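Local coordinates for protein gamma-glutamyltranspeptidase (Ggt) (Helicobacter pylori 26695, PDB 5BPK) that probably cleaves gamma-glutamyl bonds, as in glutathione, and hands the gamma-glutamyl group to water or another acceptor, as an N-terminal nucleophile hydrolase, at residues 106-111 with 116-121; 167-172 with 176-181; 87-92 with 99-104; 147-150 with 154-157. All blocks are in the same frame, centred on the assembly; numbering follows the deposited sequence. Where two conformers were deposited one is given.

Interaction 1 of 4, residues 106-111 with 116-121; sequences SNVIDY and SEAVSA. With EDO (1,2-ethanediol), chain V; EDO (1,2-ethanediol), chain S; EDO (1,2-ethanediol), chain H.
Asn107 ND2 gives one proton to Ala118 O, at 3.1 Å and an N-H...O angle of 161°, and the other to a water at 2.9 Å. The first bond is well placed at both ends: the carbonyl oxygen lies 1° out of the Asn107 amide plane, and ND2 approaches in the carbonyl plane, on a lone pair. With CG turned beside its own backbone N (chi1 -73°), the amide reaches past Ala118 toward the end of helix 115-120, where ND2 also lies 3.6 Å from Ala121 CB. Both protons of this buried NH2 group are thus used, which should hold the amide in one rotation. Ala118 CB sits 3.7 Å from Asn107 CB and 3.6 Å from Val108 CG2, the methyl on the backbone-N side of that valine, and this small side chain lets the two backbones come to 5.1 Å between the CA atoms of Asn107 and Ala118. Farther out, Ser106 OG donates to Asp110 OD2 at 2.6 Å, and Asp110 OD1 forms a salt bridge with Arg272 of the other Ggt chain. Two consecutive helices joined by a short loop, 96-109 and 115-120, pack here through an alanine contact and a side-chain-to-carbonyl bond.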
# COMPACT_ATOMS: atom_id res chain seq x y z
N SER B 106 6.92 15.62 -4.51
CA SER B 106 7.40 16.98 -4.29
C SER B 106 8.88 17.09 -4.60
O SER B 106 9.32 18.07 -5.19
CB SER B 106 7.14 17.40 -2.83
OG SER B 106 7.74 18.65 -2.51
N ASN B 107 9.66 16.08 -4.19
CA ASN B 107 11.10 16.12 -4.45
C ASN B 107 11.41 16.23 -5.94
O ASN B 107 12.33 16.95 -6.35
CB ASN B 107 11.80 14.90 -3.85
CG ASN B 107 11.89 14.96 -2.33
OD1 ASN B 107 11.75 16.04 -1.72
ND2 ASN B 107 12.14 13.81 -1.70
N VAL B 108 10.66 15.51 -6.77
CA VAL B 108 10.79 15.68 -8.21
C VAL B 108 10.27 17.04 -8.70
O VAL B 108 10.99 17.78 -9.38
CB VAL B 108 10.07 14.55 -8.98
CG1 VAL B 108 10.15 14.81 -10.51
CG2 VAL B 108 10.66 13.19 -8.61
N ILE B 109 9.01 17.35 -8.40
CA ILE B 109 8.35 18.54 -8.98
C ILE B 109 8.86 19.86 -8.40
O ILE B 109 9.14 20.81 -9.13
CB ILE B 109 6.82 18.46 -8.84
CG1 ILE B 109 6.29 17.33 -9.73
CG2 ILE B 109 6.17 19.78 -9.23
CD1 ILE B 109 4.79 17.01 -9.56
N ASP B 110 8.99 19.91 -7.07
CA ASP B 110 9.43 21.13 -6.41
C ASP B 110 10.93 21.34 -6.47
O ASP B 110 11.39 22.47 -6.69
CB ASP B 110 8.96 21.16 -4.96
CG ASP B 110 7.47 21.30 -4.85
OD1 ASP B 110 6.94 22.23 -5.48
OD2 ASP B 110 6.84 20.48 -4.15
N TYR B 111 11.70 20.27 -6.29
CA TYR B 111 13.14 20.40 -6.08
C TYR B 111 14.01 19.86 -7.23
O TYR B 111 15.23 19.98 -7.19
CB TYR B 111 13.52 19.77 -4.74
CG TYR B 111 12.71 20.29 -3.57
CD1 TYR B 111 12.47 21.65 -3.41
CD2 TYR B 111 12.17 19.42 -2.62
CE1 TYR B 111 11.72 22.13 -2.36
CE2 TYR B 111 11.42 19.88 -1.55
CZ TYR B 111 11.20 21.25 -1.42
OH TYR B 111 10.45 21.73 -0.38
N SER B 116 15.90 8.62 -8.32
CA SER B 116 16.71 8.00 -7.27
C SER B 116 16.92 8.92 -6.06
O SER B 116 16.77 8.50 -4.91
CB SER B 116 18.06 7.53 -7.82
OG SER B 116 18.82 6.94 -6.79
N GLU B 117 17.27 10.17 -6.35
CA GLU B 117 17.41 11.19 -5.32
C GLU B 117 16.09 11.41 -4.57
O GLU B 117 16.06 11.48 -3.32
CB GLU B 117 17.89 12.50 -5.94
CG GLU B 117 19.31 12.44 -6.49
CD GLU B 117 19.67 13.64 -7.36
OE1 GLU B 117 18.78 14.19 -8.07
OE2 GLU B 117 20.84 14.04 -7.35
N ALA B 118 15.00 11.52 -5.32
CA ALA B 118 13.69 11.75 -4.74
C ALA B 118 13.29 10.64 -3.76
O ALA B 118 12.65 10.91 -2.74
CB ALA B 118 12.63 11.92 -5.82
N VAL B 119 13.64 9.40 -4.10
CA VAL B 119 13.35 8.25 -3.24
C VAL B 119 14.30 8.13 -2.02
O VAL B 119 13.85 7.87 -0.90
CB VAL B 119 13.34 6.93 -4.05
CG1 VAL B 119 13.27 5.70 -3.13
CG2 VAL B 119 12.17 6.93 -5.05
N SER B 120 15.60 8.30 -2.24
CA SER B 120 16.57 8.17 -1.15
C SER B 120 16.48 9.29 -0.11
O SER B 120 16.81 9.08 1.05
CB SER B 120 17.99 8.11 -1.71
OG SER B 120 18.20 6.91 -2.42
N ALA B 121 16.03 10.47 -0.54
CA ALA B 121 16.00 11.65 0.33
C ALA B 121 15.30 11.35 1.66
O ALA B 121 14.24 10.70 1.67
CB ALA B 121 15.31 12.82 -0.36
C1 EDO V . 7.77 19.32 0.88
O1 EDO V . 8.47 18.35 0.09
C2 EDO V . 8.50 19.63 2.18
O2 EDO V . 9.68 20.36 1.88
C1 EDO S . 18.93 3.58 -7.05
O1 EDO S . 17.99 3.98 -6.03
C2 EDO S . 18.17 3.05 -8.26
O2 EDO S . 17.33 1.95 -7.90
C1 EDO H . 22.77 6.17 -1.46
O1 EDO H . 23.16 4.86 -1.00
C2 EDO H . 21.30 6.17 -1.91
O2 EDO H . 21.16 6.00 -3.34
O HOH W 1 11.93 13.06 1.12

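Interaction 2 of 4, residues 167-172 with 176-181; sequences IQVLPK and SVFYGS. With EDO (1,2-ethanediol), chain S.
Strands 166-171 and 176-181 form an antiparallel beta hairpin, zipped by two hydrogen-bonded pairs, Gln168 with Tyr179 and Leu170 with Val177. Gln168 N reaches Tyr179 O at 2.7 Å, and Val177 N reaches Leu170 O at 2.8 Å; the return bonds complete both pairs. The tight part is the face bearing Ile167, Val169 and Phe178. Val169 and Phe178 are a non-hydrogen-bonded pair whose side chains run side by side, with Val169 CG2 3.6 Å from Phe178 CD2. The other methyl of this valine, CG1, lies over a face of the ring, while Ile167 CG2 comes to the ring edge at a looser 4.5 Å from Phe178 CD2. Ala7 of strand 2-8 touches the same phenylalanine.

On the opposite face, Leu170 and Tyr179 cross at about a right angle, the leucine CD1 meeting the ring edge 3.9 Å from Tyr179 CE2. Val177 CG2 lies over one face of this ring, toward its rim, and Val177 CG1, lodged between backbone N and carbonyl carbon (chi1 58°), packs on Leu170 CB. Residues 178-180 also pair with a strand of the other Ggt chain, so the sheet continues across the interface.

Toward the turn the hairpin becomes solvent-exposed: the Pro171 and Ser176 side chains diverge, and the exposed Lys172 lays its chain along Ser176, its NZ also bonding Lys174 O. Bent at its last torsion (chi4 -70°), Lys172 brings NZ to 3.0 Å from Ser176 O, from above the carbonyl plane rather than on a lone pair.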
# COMPACT_ATOMS: atom_id res chain seq x y z
N ILE B 167 8.95 5.04 -10.94
CA ILE B 167 9.41 5.22 -12.32
C ILE B 167 9.14 6.65 -12.75
O ILE B 167 8.08 7.21 -12.43
CB ILE B 167 8.69 4.27 -13.31
CG1 ILE B 167 8.95 2.81 -12.97
CG2 ILE B 167 9.10 4.57 -14.75
CD1 ILE B 167 8.00 1.81 -13.67
N GLN B 168 10.12 7.26 -13.42
CA GLN B 168 9.94 8.51 -14.11
C GLN B 168 10.10 8.27 -15.60
O GLN B 168 11.03 7.58 -16.04
CB GLN B 168 10.93 9.57 -13.61
CG GLN B 168 10.77 10.94 -14.25
CD GLN B 168 11.80 11.94 -13.78
OE1 GLN B 168 13.00 11.66 -13.79
NE2 GLN B 168 11.35 13.12 -13.40
N VAL B 169 9.21 8.87 -16.39
CA VAL B 169 9.23 8.71 -17.84
C VAL B 169 9.42 10.09 -18.48
O VAL B 169 8.69 11.04 -18.16
CB VAL B 169 7.96 8.05 -18.38
CG1 VAL B 169 8.05 7.84 -19.87
CG2 VAL B 169 7.71 6.73 -17.67
N LEU B 170 10.40 10.19 -19.37
CA LEU B 170 10.69 11.44 -20.07
C LEU B 170 10.74 11.21 -21.57
O LEU B 170 11.17 10.14 -22.04
CB LEU B 170 12.02 12.04 -19.58
CG LEU B 170 12.15 12.28 -18.07
CD1 LEU B 170 13.58 12.64 -17.72
CD2 LEU B 170 11.18 13.36 -17.61
N PRO B 171 10.29 12.21 -22.34
CA PRO B 171 10.27 12.07 -23.79
C PRO B 171 11.66 12.17 -24.41
O PRO B 171 12.53 12.85 -23.87
CB PRO B 171 9.42 13.26 -24.24
CG PRO B 171 9.68 14.30 -23.21
CD PRO B 171 9.84 13.55 -21.92
N LYS B 172 11.85 11.46 -25.51
CA LYS B 172 12.99 11.71 -26.39
C LYS B 172 12.48 11.68 -27.83
O LYS B 172 11.28 11.44 -28.06
CB LYS B 172 14.12 10.71 -26.14
CG LYS B 172 13.83 9.25 -26.46
CD LYS B 172 14.95 8.34 -25.92
CE LYS B 172 15.11 7.04 -26.71
NZ LYS B 172 13.97 6.09 -26.53
N SER B 176 10.60 7.06 -25.61
CA SER B 176 10.81 7.63 -24.28
C SER B 176 11.98 6.98 -23.56
O SER B 176 12.46 5.92 -23.97
CB SER B 176 9.55 7.43 -23.43
OG SER B 176 8.44 8.12 -23.98
N VAL B 177 12.43 7.63 -22.48
CA VAL B 177 13.37 7.04 -21.56
C VAL B 177 12.68 6.80 -20.23
O VAL B 177 11.93 7.66 -19.74
CB VAL B 177 14.65 7.89 -21.36
CG1 VAL B 177 14.31 9.28 -20.85
CG2 VAL B 177 15.62 7.18 -20.42
N PHE B 178 12.92 5.63 -19.66
CA PHE B 178 12.35 5.23 -18.38
C PHE B 178 13.46 5.18 -17.33
O PHE B 178 14.45 4.48 -17.51
CB PHE B 178 11.73 3.84 -18.50
CG PHE B 178 10.65 3.76 -19.53
CD1 PHE B 178 10.97 3.62 -20.88
CD2 PHE B 178 9.31 3.82 -19.18
CE1 PHE B 178 9.99 3.55 -21.85
CE2 PHE B 178 8.32 3.75 -20.15
CZ PHE B 178 8.66 3.61 -21.49
N TYR B 179 13.26 5.92 -16.24
CA TYR B 179 14.17 5.94 -15.11
C TYR B 179 13.46 5.35 -13.90
O TYR B 179 12.31 5.69 -13.63
CB TYR B 179 14.63 7.36 -14.79
CG TYR B 179 15.52 7.96 -15.84
CD1 TYR B 179 16.80 7.44 -16.07
CD2 TYR B 179 15.11 9.04 -16.60
CE1 TYR B 179 17.63 7.98 -17.03
CE2 TYR B 179 15.94 9.59 -17.58
CZ TYR B 179 17.19 9.05 -17.78
OH TYR B 179 18.01 9.60 -18.75
N GLY B 180 14.14 4.47 -13.18
CA GLY B 180 13.56 3.81 -12.03
C GLY B 180 14.38 3.90 -10.78
O GLY B 180 15.60 4.07 -10.82
N SER B 181 13.71 3.77 -9.65
CA SER B 181 14.39 3.65 -8.38
C SER B 181 13.64 2.70 -7.46
O SER B 181 12.41 2.78 -7.30
CB SER B 181 14.57 5.01 -7.71
OG SER B 181 15.41 4.89 -6.56
C1 EDO S . 18.93 3.58 -7.05
O1 EDO S . 17.99 3.98 -6.03
C2 EDO S . 18.17 3.05 -8.26
O2 EDO S . 17.33 1.95 -7.90

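Interaction 3 of 4, residues 87-92 with 99-104; sequences LVVGSP and TTVLQV
A strand that runs out into the ligand pocket, and the helix that follows it, meet here: residues 87-92 carry the end of strand 84-89 on to Pro92, which lines the site of the bound dihydro-oxazolyl glycine inhibitor, and residues 99-104 belong to helix 96-109. The contact is buried and largely aliphatic. Val89 divides its two methyls between successive turns of the helix. CG1, set between the backbone N and carbonyl carbon (chi1 63°), meets Val101 CG1 at 4.1 Å, while Val89 CG2 lies 3.9 Å from Val104 CG1, the side chains of Val89 and Val104 running antiparallel past one another.

This is helix-on-sheet packing within the Ntn-hydrolase fold, with strand 77-81 beside Val89 and Thr77 touching both Val89 and Val101. At Gly90, where the strand gives way to loop, Val101 CG2 rests on the main chain, 3.8 Å from Gly90 CA. The next residue brings polar atoms in: Thr100 CG2 lies 3.6 Å from Ser91 OG, but this is a methyl contact. The hydroxyl itself donates to Pro92 O at 2.7 Å, on a lone pair in the carbonyl plane, and is also bonded to Asp163 N. A water donates to the same Pro92 oxygen and lies 2.9 Å from Thr100 OG1, joining the loop to the helix. The Pro92 side chain touches Thr1, another residue of the pocket.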
# COMPACT_ATOMS: atom_id res chain seq x y z
N LEU B 87 5.31 10.21 -13.64
CA LEU B 87 5.74 9.40 -12.49
C LEU B 87 4.78 8.26 -12.19
O LEU B 87 3.56 8.42 -12.33
CB LEU B 87 5.87 10.25 -11.23
CG LEU B 87 6.88 11.41 -11.25
CD1 LEU B 87 6.67 12.34 -10.04
CD2 LEU B 87 8.32 10.87 -11.29
N VAL B 88 5.33 7.12 -11.78
CA VAL B 88 4.57 6.00 -11.23
C VAL B 88 5.17 5.75 -9.85
O VAL B 88 6.36 5.46 -9.73
CB VAL B 88 4.65 4.75 -12.12
CG1 VAL B 88 3.61 3.69 -11.67
CG2 VAL B 88 4.45 5.13 -13.59
N VAL B 89 4.36 5.89 -8.81
CA VAL B 89 4.89 5.90 -7.46
C VAL B 89 3.91 5.33 -6.44
O VAL B 89 2.70 5.37 -6.62
CB VAL B 89 5.33 7.33 -7.08
CG1 VAL B 89 4.15 8.27 -7.08
CG2 VAL B 89 6.10 7.37 -5.77
N GLY B 90 4.46 4.77 -5.37
CA GLY B 90 3.68 4.25 -4.26
C GLY B 90 4.62 3.67 -3.22
O GLY B 90 5.84 3.61 -3.44
N SER B 91 4.06 3.27 -2.08
CA SER B 91 4.83 2.75 -0.96
C SER B 91 3.95 2.02 0.03
O SER B 91 2.76 2.31 0.13
CB SER B 91 5.49 3.92 -0.21
OG SER B 91 6.32 3.48 0.85
N PRO B 92 4.55 1.08 0.78
CA PRO B 92 3.96 0.60 2.01
C PRO B 92 4.24 1.55 3.17
O PRO B 92 4.91 2.56 3.00
CB PRO B 92 4.68 -0.73 2.22
CG PRO B 92 6.01 -0.52 1.65
CD PRO B 92 5.78 0.34 0.45
N THR B 99 2.34 10.36 3.43
CA THR B 99 3.40 11.36 3.53
C THR B 99 4.66 10.94 2.74
O THR B 99 5.32 11.79 2.13
CB THR B 99 3.71 11.67 5.01
OG1 THR B 99 4.14 10.48 5.68
CG2 THR B 99 2.47 12.27 5.72
N THR B 100 4.96 9.64 2.71
CA THR B 100 6.08 9.15 1.92
C THR B 100 5.88 9.46 0.43
O THR B 100 6.77 10.02 -0.22
CB THR B 100 6.28 7.63 2.12
OG1 THR B 100 6.90 7.40 3.39
CG2 THR B 100 7.14 7.02 1.03
N VAL B 101 4.69 9.15 -0.08
CA VAL B 101 4.43 9.35 -1.51
C VAL B 101 4.44 10.86 -1.87
O VAL B 101 5.01 11.25 -2.88
CB VAL B 101 3.11 8.65 -1.94
CG1 VAL B 101 2.72 9.04 -3.36
CG2 VAL B 101 3.25 7.11 -1.83
N LEU B 102 3.82 11.68 -1.02
CA LEU B 102 3.84 13.14 -1.16
C LEU B 102 5.26 13.68 -1.32
O LEU B 102 5.54 14.51 -2.18
CB LEU B 102 3.18 13.77 0.09
CG LEU B 102 3.13 15.27 0.42
CD1 LEU B 102 4.45 15.82 0.87
CD2 LEU B 102 2.58 16.03 -0.76
N GLN B 103 6.17 13.19 -0.48
CA GLN B 103 7.52 13.70 -0.45
C GLN B 103 8.28 13.34 -1.72
O GLN B 103 8.99 14.18 -2.28
CB GLN B 103 8.24 13.23 0.83
CG GLN B 103 7.77 14.01 2.05
CD GLN B 103 8.24 13.45 3.37
OE1 GLN B 103 9.29 13.88 3.90
NE2 GLN B 103 7.49 12.49 3.92
N VAL B 104 8.11 12.11 -2.21
CA VAL B 104 8.78 11.69 -3.44
C VAL B 104 8.32 12.56 -4.61
O VAL B 104 9.13 13.07 -5.39
CB VAL B 104 8.55 10.19 -3.75
CG1 VAL B 104 9.12 9.81 -5.12
CG2 VAL B 104 9.18 9.33 -2.65
O HOH W 2 5.92 4.96 4.58

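Interaction 4 of 4, residues 147-150 with 154-157; sequences NLTK and QIVT. With EDO (1,2-ethanediol), chain X.
Leu148 and Thr149, in the last turn of helix 142-151, both meet the delta methyl of Ile155. Along the helix, Asn147 points away from the strand; its amide ND2 donates to the hydroxyl O2 of a bound ethanediol at 3.2 Å, and the residue packs on Ser309 of the other Ggt chain. Leu148 turns inward, and its touch on the strand is made by the root of the side chain: CB lies 4.0 Å from Ile155 CD1, and the side chain also touches Leu133 and Met140. Thr149 approaches the same methyl from the more exposed flank. Its hydroxyl, not its methyl, is nearest, with OG1 3.5 Å from Ile155 CD1, and the two side chains cross at a slant.

Thr149 OG1 lies beside the backbone N (chi1 -62°), which lets it bond back to Lys145 O, one turn earlier in the helix. Thr149 OG1 also accepts from a water at 3.0 Å, and that water accepts the N-H of Ile155, 2.9 Å from its N. This bridge is the polar tie between the segments, which otherwise meet by van der Waals contact. Ile155 reaches the helix through an extended chain (chi2 179°), which carries CD1 out to meet both Leu148 CB and Thr149 OG1.

The whole forms part of a beta-alpha-beta unit: helix 142-151 leads from strand 133-135 to strand 155-157, which lie parallel to each other, and Leu148 rests on Leu133 while Ile155 packs on Ile135.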
# COMPACT_ATOMS: atom_id res chain seq x y z
N ASN B 147 15.21 25.18 14.62
CA ASN B 147 14.18 26.07 14.10
C ASN B 147 12.79 25.45 14.14
O ASN B 147 11.82 26.14 14.45
CB ASN B 147 14.51 26.56 12.70
CG ASN B 147 15.59 27.63 12.70
OD1 ASN B 147 15.83 28.30 13.71
ND2 ASN B 147 16.22 27.84 11.54
N LEU B 148 12.67 24.17 13.82
CA LEU B 148 11.37 23.51 13.91
C LEU B 148 10.92 23.33 15.37
O LEU B 148 9.72 23.51 15.68
CB LEU B 148 11.38 22.18 13.16
CG LEU B 148 11.42 22.31 11.63
CD1 LEU B 148 11.75 20.96 10.99
CD2 LEU B 148 10.09 22.88 11.09
N THR B 149 11.86 23.01 16.26
CA THR B 149 11.56 22.89 17.70
C THR B 149 11.09 24.22 18.29
O THR B 149 10.15 24.25 19.11
CB THR B 149 12.77 22.34 18.49
OG1 THR B 149 13.07 21.02 18.02
CG2 THR B 149 12.47 22.27 19.99
N LYS B 150 11.71 25.31 17.85
CA LYS B 150 11.34 26.68 18.25
C LYS B 150 9.91 27.03 17.82
O LYS B 150 9.24 27.83 18.47
CB LYS B 150 12.34 27.67 17.64
CG LYS B 150 12.15 29.12 18.00
N GLN B 154 7.50 18.62 18.39
CA GLN B 154 8.19 17.62 19.18
C GLN B 154 8.79 16.65 18.18
O GLN B 154 8.07 15.84 17.60
CB GLN B 154 7.23 16.88 20.12
CG GLN B 154 6.44 17.80 21.06
CD GLN B 154 7.31 18.45 22.12
OE1 GLN B 154 7.38 19.68 22.21
NE2 GLN B 154 7.98 17.62 22.92
N ILE B 155 10.10 16.74 17.98
CA ILE B 155 10.78 15.98 16.93
C ILE B 155 11.26 14.66 17.52
O ILE B 155 11.88 14.64 18.59
CB ILE B 155 11.96 16.77 16.35
CG1 ILE B 155 11.45 18.11 15.80
CG2 ILE B 155 12.69 15.93 15.26
CD1 ILE B 155 12.51 18.98 15.22
N VAL B 156 10.95 13.57 16.83
CA VAL B 156 11.30 12.23 17.27
C VAL B 156 11.94 11.47 16.11
O VAL B 156 11.41 11.45 14.99
CB VAL B 156 10.08 11.45 17.82
CG1 VAL B 156 9.48 12.20 19.00
CG2 VAL B 156 9.03 11.22 16.76
N THR B 157 13.08 10.85 16.38
CA THR B 157 13.76 10.05 15.38
C THR B 157 13.31 8.60 15.56
O THR B 157 13.45 8.03 16.64
CB THR B 157 15.30 10.16 15.50
OG1 THR B 157 15.70 11.54 15.44
CG2 THR B 157 15.99 9.34 14.41
C1 EDO X . 19.15 27.48 13.24
O1 EDO X . 18.64 26.70 14.32
C2 EDO X . 19.21 28.95 13.64
O2 EDO X . 18.61 29.75 12.62
O HOH W 3 11.74 18.65 19.40

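Interactions 1, 2 and 3 touch one another in a single cluster, whereas interaction 4 stands apart. Interactions 1 and 3 share helix 96-109, with centres about 10 Å apart, and Ala118 CB touches Val104 O at 3.7 Å. Interactions 2 and 3 join through neighbouring strands of one sheet, where Val88 N lies 2.8 Å from Ile167 O, a probable hydrogen bond. Val108 CG1 closes the triangle, 3.6 Å from Gln168 NE2. Interaction 3 runs into the ligand pocket through Pro92, and the Ser91 side chain lies about 7 Å from the bound inhibitor. Interaction 4 comes no nearer than about 10 Å to interaction 3, nearest atoms, and about 21 Å to interaction 2.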